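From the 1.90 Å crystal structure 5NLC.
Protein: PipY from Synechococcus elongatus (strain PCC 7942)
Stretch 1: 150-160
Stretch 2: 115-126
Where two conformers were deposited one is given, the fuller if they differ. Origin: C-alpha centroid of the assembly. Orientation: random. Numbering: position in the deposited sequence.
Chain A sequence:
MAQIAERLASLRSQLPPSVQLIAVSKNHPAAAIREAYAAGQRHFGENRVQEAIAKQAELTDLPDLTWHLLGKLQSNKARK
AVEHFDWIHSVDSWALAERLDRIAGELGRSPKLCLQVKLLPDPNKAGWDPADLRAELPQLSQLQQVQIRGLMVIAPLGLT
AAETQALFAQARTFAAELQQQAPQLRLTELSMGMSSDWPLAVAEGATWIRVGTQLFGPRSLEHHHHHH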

ATOM      1  N   GLY A 150       7.731  -4.925  -1.707  1.00 17.95           N
ATOM      2  CA  GLY A 150       6.903  -5.976  -1.033  1.00 18.48           C
ATOM      3  C   GLY A 150       5.638  -6.373  -1.712  1.00 18.18           C
ATOM      4  O   GLY A 150       5.507  -6.152  -2.866  1.00 17.47           O
ATOM      5  N   LEU A 151       4.707  -7.009  -0.936  1.00 18.24           N
ATOM      6  CA  LEU A 151       3.475  -7.528  -1.435  1.00 18.86           C
ATOM      7  C   LEU A 151       2.324  -6.839  -0.735  1.00 18.77           C
ATOM      8  O   LEU A 151       2.483  -6.486   0.447  1.00 19.05           O
ATOM      9  CB  LEU A 151       3.325  -9.040  -1.152  1.00 19.82           C
ATOM     10  CG  LEU A 151       4.335  -9.966  -1.742  1.00 21.08           C
ATOM     11  CD1 LEU A 151       3.809 -11.393  -1.524  1.00 21.59           C
ATOM     12  CD2 LEU A 151       4.542  -9.676  -3.217  1.00 21.53           C
ATOM     13  N   MET A 152       1.237  -6.621  -1.476  1.00 19.55           N
ATOM     14  CA  MET A 152      -0.032  -6.218  -0.921  1.00 20.02           C
ATOM     15  C   MET A 152      -1.029  -7.388  -1.072  1.00 19.68           C
ATOM     16  O   MET A 152      -1.174  -7.935  -2.117  1.00 18.27           O
ATOM     17  CB  MET A 152      -0.595  -4.980  -1.597  1.00 21.74           C
ATOM     18  CG  MET A 152      -1.913  -4.471  -0.993  1.00 23.27           C
ATOM     19  SD  MET A 152      -2.690  -3.116  -1.861  1.00 29.22           S
ATOM     20  CE  MET A 152      -3.460  -2.285  -0.488  1.00 28.66           C
ATOM     21  N   VAL A 153      -1.717  -7.744   0.017  1.00 19.34           N
ATOM     22  CA  VAL A 153      -2.771  -8.745  -0.033  1.00 20.07           C
ATOM     23  C   VAL A 153      -4.050  -8.203   0.596  1.00 20.45           C
ATOM     24  O   VAL A 153      -3.984  -7.648   1.704  1.00 19.61           O
ATOM     25  CB  VAL A 153      -2.254  -9.980   0.712  1.00 20.91           C
ATOM     26  CG1 VAL A 153      -3.325 -10.937   0.982  1.00 22.13           C
ATOM     27  CG2 VAL A 153      -1.210 -10.656  -0.155  1.00 20.32           C
ATOM     28  N   ILE A 154      -5.178  -8.295  -0.122  1.00 21.81           N
ATOM     29  CA  ILE A 154      -6.447  -7.790   0.355  1.00 22.47           C
ATOM     30  C   ILE A 154      -7.386  -8.989   0.395  1.00 22.36           C
ATOM     31  O   ILE A 154      -7.553  -9.691  -0.614  1.00 22.26           O
ATOM     32  CB  ILE A 154      -7.050  -6.723  -0.581  1.00 25.39           C
ATOM     33  CG1 ILE A 154      -6.000  -5.618  -0.876  1.00 26.41           C
ATOM     34  CG2 ILE A 154      -8.394  -6.285  -0.040  1.00 25.84           C
ATOM     35  CD1 ILE A 154      -6.519  -4.545  -1.805  1.00 29.46           C
ATOM     36  N   ALA A 155      -7.993  -9.224   1.546  1.00 20.65           N
ATOM     37  CA  ALA A 155      -8.918 -10.356   1.663  1.00 21.17           C
ATOM     38  C   ALA A 155     -10.184 -10.057   0.878  1.00 23.43           C
ATOM     39  O   ALA A 155     -10.631  -8.887   0.864  1.00 23.52           O
ATOM     40  CB  ALA A 155      -9.250 -10.588   3.126  1.00 21.08           C
ATOM     41  N   PRO A 156     -10.753 -11.057   0.153  1.00 24.46           N
ATOM     42  CA  PRO A 156     -12.034 -10.910  -0.480  1.00 26.50           C
ATOM     43  C   PRO A 156     -13.079 -10.477   0.516  1.00 27.61           C
ATOM     44  O   PRO A 156     -12.980 -10.842   1.704  1.00 25.29           O
ATOM     45  CB  PRO A 156     -12.340 -12.327  -0.974  1.00 27.59           C
ATOM     46  CG  PRO A 156     -10.985 -12.885  -1.302  1.00 26.41           C
ATOM     47  CD  PRO A 156     -10.100 -12.321  -0.230  1.00 24.66           C
ATOM     48  N   LEU A 157     -14.067  -9.688   0.064  1.00 29.92           N
ATOM     49  CA  LEU A 157     -15.089  -9.229   1.023  1.00 32.64           C
ATOM     50  C   LEU A 157     -15.818 -10.475   1.491  1.00 32.37           C
ATOM     51  O   LEU A 157     -16.031 -11.425   0.693  1.00 32.57           O
ATOM     52  CB  LEU A 157     -16.043  -8.187   0.419  1.00 37.12           C
ATOM     53  CG  LEU A 157     -15.373  -6.929  -0.176  1.00 40.38           C
ATOM     54  CD1 LEU A 157     -16.415  -5.968  -0.786  1.00 43.16           C
ATOM     55  CD2 LEU A 157     -14.484  -6.215   0.842  1.00 40.23           C
ATOM     56  N   GLY A 158     -16.110 -10.524   2.786  1.00 30.48           N
ATOM     57  CA  GLY A 158     -16.875 -11.627   3.351  1.00 30.57           C
ATOM     58  C   GLY A 158     -16.061 -12.861   3.731  1.00 29.11           C
ATOM     59  O   GLY A 158     -16.622 -13.805   4.258  1.00 29.10           O
ATOM     60  N   LEU A 159     -14.755 -12.865   3.486  1.00 26.02           N
ATOM     61  CA  LEU A 159     -13.870 -13.909   4.017  1.00 24.30           C
ATOM     62  C   LEU A 159     -14.035 -14.046   5.575  1.00 22.52           C
ATOM     63  O   LEU A 159     -14.141 -13.047   6.299  1.00 22.34           O
ATOM     64  CB  LEU A 159     -12.414 -13.519   3.691  1.00 24.42           C
ATOM     65  CG  LEU A 159     -11.488 -14.663   3.385  1.00 25.25           C
ATOM     66  CD1 LEU A 159     -11.969 -15.442   2.174  1.00 26.52           C
ATOM     67  CD2 LEU A 159     -10.059 -14.191   3.248  1.00 24.48           C
ATOM     68  N   THR A 160     -14.042 -15.262   6.090  1.00 22.27           N
ATOM     69  CA  THR A 160     -14.083 -15.454   7.561  1.00 21.24           C
ATOM     70  C   THR A 160     -12.808 -14.959   8.245  1.00 19.47           C
ATOM     71  O   THR A 160     -11.795 -14.790   7.627  1.00 18.84           O
ATOM     72  CB  THR A 160     -14.336 -16.912   7.951  1.00 22.86           C
ATOM     73  OG1 THR A 160     -13.173 -17.719   7.702  1.00 22.60           O
ATOM     74  CG2 THR A 160     -15.566 -17.448   7.180  1.00 24.53           C
TER
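Stretch 2 (115-126) LQVKLLPDPNKA

The apolar centre of the contact is built from leucine and valine side chains and the ring of Pro156. CD2 of Leu151 lies 3.8 Å from CG2 of Val117 and 4.1 Å from CB of Leu115, so this one leucine, in the m,t rotamer, packs against two residues of stretch 2 that are two positions apart. Its CA-to-CB bond points to the same face of the sheet as that of Leu115, and the end of its side chain then comes nearer to stretch 2. Beyond it, CG2 of Val153 is 4.2 Å from CD1 of Leu119, whose m,t side chain starts sideways and approaches with its end. Further along, CG of Pro156 stands 4.3 Å from CB of Leu120, and CD2 of Leu159 reaches CD1 of Leu120 at 3.8 Å.

The Leu151 end of this packing lies beside a parallel pairing of extended backbones. Leu151 is in register with Leu115 (CA to CA 4.7 Å) and Met152 with Gln116 (CA to CA 4.4 Å), and the latter pair turns its side chains to the other face, where SD of Met152 is 3.9 Å from OE1 of Gln116. Three hydrogen bonds fix the register: Leu115 N to Gly150 O at 3.0 Å, Met152 N to Leu115 O at 2.9 Å and Val117 N to Met152 O at 3.1 Å, all with angles above 160°. Met152 thus gives its N to Leu115 and its O to Val117, the alternation expected of parallel strands. CA-H...O contacts supplement them, Leu151 CA to Leu115 O at 3.2 Å and Gln116 CA to Met152 O at 3.3 Å.

The chains then separate: CA of Val153 and CA of Val117 are 5.8 Å apart, and water 1 fills the next rung, accepting from Ile154 N (2.9 Å) and donating to Val117 O (2.7 Å).

At the polar edge stretch 2 has come back to stretch 1 by Asp122 (CA 5.6 Å from CA of Pro156), where a type I turn to Lys125 begins. The Asp122 carboxylate faces stretch 1, with OD2 3.4 Å from CA of Pro156, and it is joined to the opposing backbone through water. Water 2 donates to Asp122 OD2 (2.6 Å) and Ile154 O (2.7 Å); water 4 donates to Asp122 OD2 (3.0 Å) and Ala155 O (2.8 Å); water 3 donates to Asp122 OD1 (2.7 Å) and accepts from Leu157 N (2.8 Å). The same OD1 accepts from Asn124 N at 3.2 Å, within the turn. Nearby, NZ of Lys125 comes within 3.5 Å of CD1 of Ile154. In all, 669 Å² is buried, summed over both sides.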

ATOM      1  N   LEU A 115       3.524  -5.171  -4.846  1.00 17.21           N
ATOM      2  CA  LEU A 115       2.861  -5.988  -5.835  1.00 17.64           C
ATOM      3  C   LEU A 115       1.637  -6.634  -5.169  1.00 17.06           C
ATOM      4  O   LEU A 115       1.772  -7.384  -4.184  1.00 16.42           O
ATOM      5  CB  LEU A 115       3.821  -7.057  -6.305  1.00 18.60           C
ATOM      6  CG  LEU A 115       5.147  -6.517  -6.840  1.00 19.94           C
ATOM      7  CD1 LEU A 115       6.031  -7.701  -7.240  1.00 21.35           C
ATOM      8  CD2 LEU A 115       4.901  -5.657  -8.044  1.00 20.54           C
ATOM      9  N   GLN A 116       0.476  -6.350  -5.710  1.00 17.84           N
ATOM     10  CA  GLN A 116      -0.788  -6.800  -5.189  1.00 18.51           C
ATOM     11  C   GLN A 116      -1.062  -8.160  -5.790  1.00 19.45           C
ATOM     12  O   GLN A 116      -1.288  -8.259  -6.992  1.00 18.34           O
ATOM     13  CB  GLN A 116      -1.898  -5.879  -5.600  1.00 20.07           C
ATOM     14  CG  GLN A 116      -3.249  -6.219  -4.962  1.00 22.11           C
ATOM     15  CD  GLN A 116      -4.346  -5.275  -5.342  1.00 25.45           C
ATOM     16  OE1 GLN A 116      -4.155  -4.088  -5.391  1.00 28.89           O
ATOM     17  NE2 GLN A 116      -5.564  -5.795  -5.443  1.00 29.67           N
ATOM     18  N   VAL A 117      -1.061  -9.186  -4.937  1.00 19.60           N
ATOM     19  CA  VAL A 117      -1.118 -10.567  -5.335  1.00 21.09           C
ATOM     20  C   VAL A 117      -2.458 -11.145  -4.902  1.00 21.57           C
ATOM     21  O   VAL A 117      -2.888 -10.954  -3.776  1.00 22.06           O
ATOM     22  CB  VAL A 117      -0.022 -11.386  -4.623  1.00 22.27           C
ATOM     23  CG1 VAL A 117      -0.036 -12.841  -5.113  1.00 23.18           C
ATOM     24  CG2 VAL A 117       1.317 -10.809  -4.956  1.00 23.23           C
ATOM     25  N   LYS A 118      -3.056 -11.927  -5.790  1.00 23.21           N
ATOM     26  CA  LYS A 118      -4.320 -12.570  -5.545  1.00 24.80           C
ATOM     27  C   LYS A 118      -4.016 -14.034  -5.197  1.00 24.21           C
ATOM     28  O   LYS A 118      -3.779 -14.848  -6.051  1.00 23.57           O
ATOM     29  CB  LYS A 118      -5.236 -12.453  -6.771  1.00 26.90           C
ATOM     30  CG  LYS A 118      -6.578 -13.120  -6.609  1.00 29.98           C
ATOM     31  CD  LYS A 118      -7.507 -12.969  -7.817  1.00 32.80           C
ATOM     32  CE  LYS A 118      -8.131 -11.593  -7.857  1.00 34.17           C
ATOM     33  NZ  LYS A 118      -9.128 -11.523  -8.977  1.00 36.39           N
ATOM     34  N   LEU A 119      -4.024 -14.321  -3.921  1.00 23.98           N
ATOM     35  CA  LEU A 119      -3.835 -15.637  -3.409  1.00 25.78           C
ATOM     36  C   LEU A 119      -5.146 -16.435  -3.266  1.00 26.73           C
ATOM     37  O   LEU A 119      -5.100 -17.615  -3.057  1.00 27.29           O
ATOM     38  CB  LEU A 119      -3.141 -15.515  -2.045  1.00 25.73           C
ATOM     39  CG  LEU A 119      -1.662 -15.076  -2.053  1.00 26.53           C
ATOM     40  CD1 LEU A 119      -1.224 -14.824  -0.625  1.00 27.18           C
ATOM     41  CD2 LEU A 119      -0.803 -16.163  -2.637  1.00 27.98           C
ATOM     42  N   LEU A 120      -6.294 -15.784  -3.334  1.00 28.93           N
ATOM     43  CA  LEU A 120      -7.605 -16.418  -3.294  1.00 32.45           C
ATOM     44  C   LEU A 120      -8.495 -15.883  -4.419  1.00 36.23           C
ATOM     45  O   LEU A 120      -8.360 -14.700  -4.803  1.00 35.65           O
ATOM     46  CB  LEU A 120      -8.284 -16.131  -1.931  1.00 32.54           C
ATOM     47  CG  LEU A 120      -7.770 -16.912  -0.719  1.00 33.14           C
ATOM     48  CD1 LEU A 120      -8.436 -16.347   0.537  1.00 34.28           C
ATOM     49  CD2 LEU A 120      -8.112 -18.392  -0.886  1.00 33.72           C
ATOM     50  N   PRO A 121      -9.473 -16.701  -4.887  1.00 40.76           N
ATOM     51  CA  PRO A 121     -10.430 -16.174  -5.869  1.00 42.50           C
ATOM     52  C   PRO A 121     -11.136 -14.922  -5.332  1.00 43.72           C
ATOM     53  O   PRO A 121     -11.469 -14.859  -4.145  1.00 38.38           O
ATOM     54  CB  PRO A 121     -11.428 -17.335  -6.035  1.00 44.54           C
ATOM     55  CG  PRO A 121     -10.599 -18.558  -5.766  1.00 44.44           C
ATOM     56  CD  PRO A 121      -9.749 -18.127  -4.601  1.00 43.25           C
ATOM     57  N   ASP A 122     -11.305 -13.924  -6.198  1.00 45.03           N
ATOM     58  CA  ASP A 122     -12.005 -12.715  -5.821  1.00 46.45           C
ATOM     59  C   ASP A 122     -12.567 -12.050  -7.078  1.00 49.68           C
ATOM     60  O   ASP A 122     -11.821 -11.500  -7.863  1.00 46.59           O
ATOM     61  CB  ASP A 122     -11.062 -11.768  -5.071  1.00 44.97           C
ATOM     62  CG  ASP A 122     -11.796 -10.590  -4.374  1.00 46.05           C
ATOM     63  OD1 ASP A 122     -13.006 -10.377  -4.608  1.00 44.99           O
ATOM     64  OD2 ASP A 122     -11.122  -9.843  -3.596  1.00 45.89           O
ATOM     65  N   PRO A 123     -13.899 -12.102  -7.227  1.00 55.25           N
ATOM     66  CA  PRO A 123     -14.905 -11.465  -8.071  1.00 57.60           C
ATOM     67  C   PRO A 123     -14.651  -9.968  -8.290  1.00 57.64           C
ATOM     68  O   PRO A 123     -14.595  -9.529  -9.425  1.00 58.67           O
ATOM     69  CB  PRO A 123     -16.202 -11.650  -7.255  1.00 56.86           C
ATOM     70  N   ASN A 124     -14.477  -9.226  -7.192  1.00 57.86           N
ATOM     71  CA  ASN A 124     -14.427  -7.759  -7.206  0.50 56.32           C
ATOM     72  C   ASN A 124     -13.007  -7.160  -7.058  1.00 54.96           C
ATOM     73  O   ASN A 124     -12.855  -5.966  -6.727  1.00 54.84           O
ATOM     74  CB  ASN A 124     -15.349  -7.212  -6.098  0.50 56.94           C
ATOM     75  N   LYS A 125     -11.954  -7.946  -7.317  1.00 51.77           N
ATOM     76  CA  LYS A 125     -10.601  -7.443  -7.103  1.00 45.57           C
ATOM     77  C   LYS A 125      -9.602  -7.961  -8.107  1.00 39.46           C
ATOM     78  O   LYS A 125      -9.690  -9.088  -8.560  1.00 39.91           O
ATOM     79  CB  LYS A 125     -10.110  -7.820  -5.708  1.00 49.43           C
ATOM     80  CG  LYS A 125     -10.515  -6.876  -4.586  1.00 51.36           C
ATOM     81  CD  LYS A 125      -9.563  -5.701  -4.561  1.00 53.20           C
ATOM     82  CE  LYS A 125     -10.006  -4.615  -3.605  1.00 53.80           C
ATOM     83  NZ  LYS A 125      -9.123  -3.433  -3.882  1.00 54.95           N
ATOM     84  N   ALA A 126      -8.641  -7.100  -8.427  1.00 33.58           N
ATOM     85  CA  ALA A 126      -7.503  -7.420  -9.305  1.00 30.46           C
ATOM     86  C   ALA A 126      -6.369  -8.019  -8.485  1.00 27.57           C
ATOM     87  O   ALA A 126      -6.449  -8.072  -7.282  1.00 27.76           O
ATOM     88  CB  ALA A 126      -7.012  -6.128  -9.948  1.00 30.13           C
TER
HETATM   89  O   HOH W   1      -4.920  -9.417  -2.797  1.00 25.58           O
HETATM   90  O   HOH W   2      -8.555  -9.899  -3.160  1.00 31.64           O
HETATM   91  O   HOH W   3     -14.451  -9.251  -2.650  1.00 34.76           O
HETATM   92  O   HOH W   4     -11.511  -7.654  -1.535  1.00 34.78           O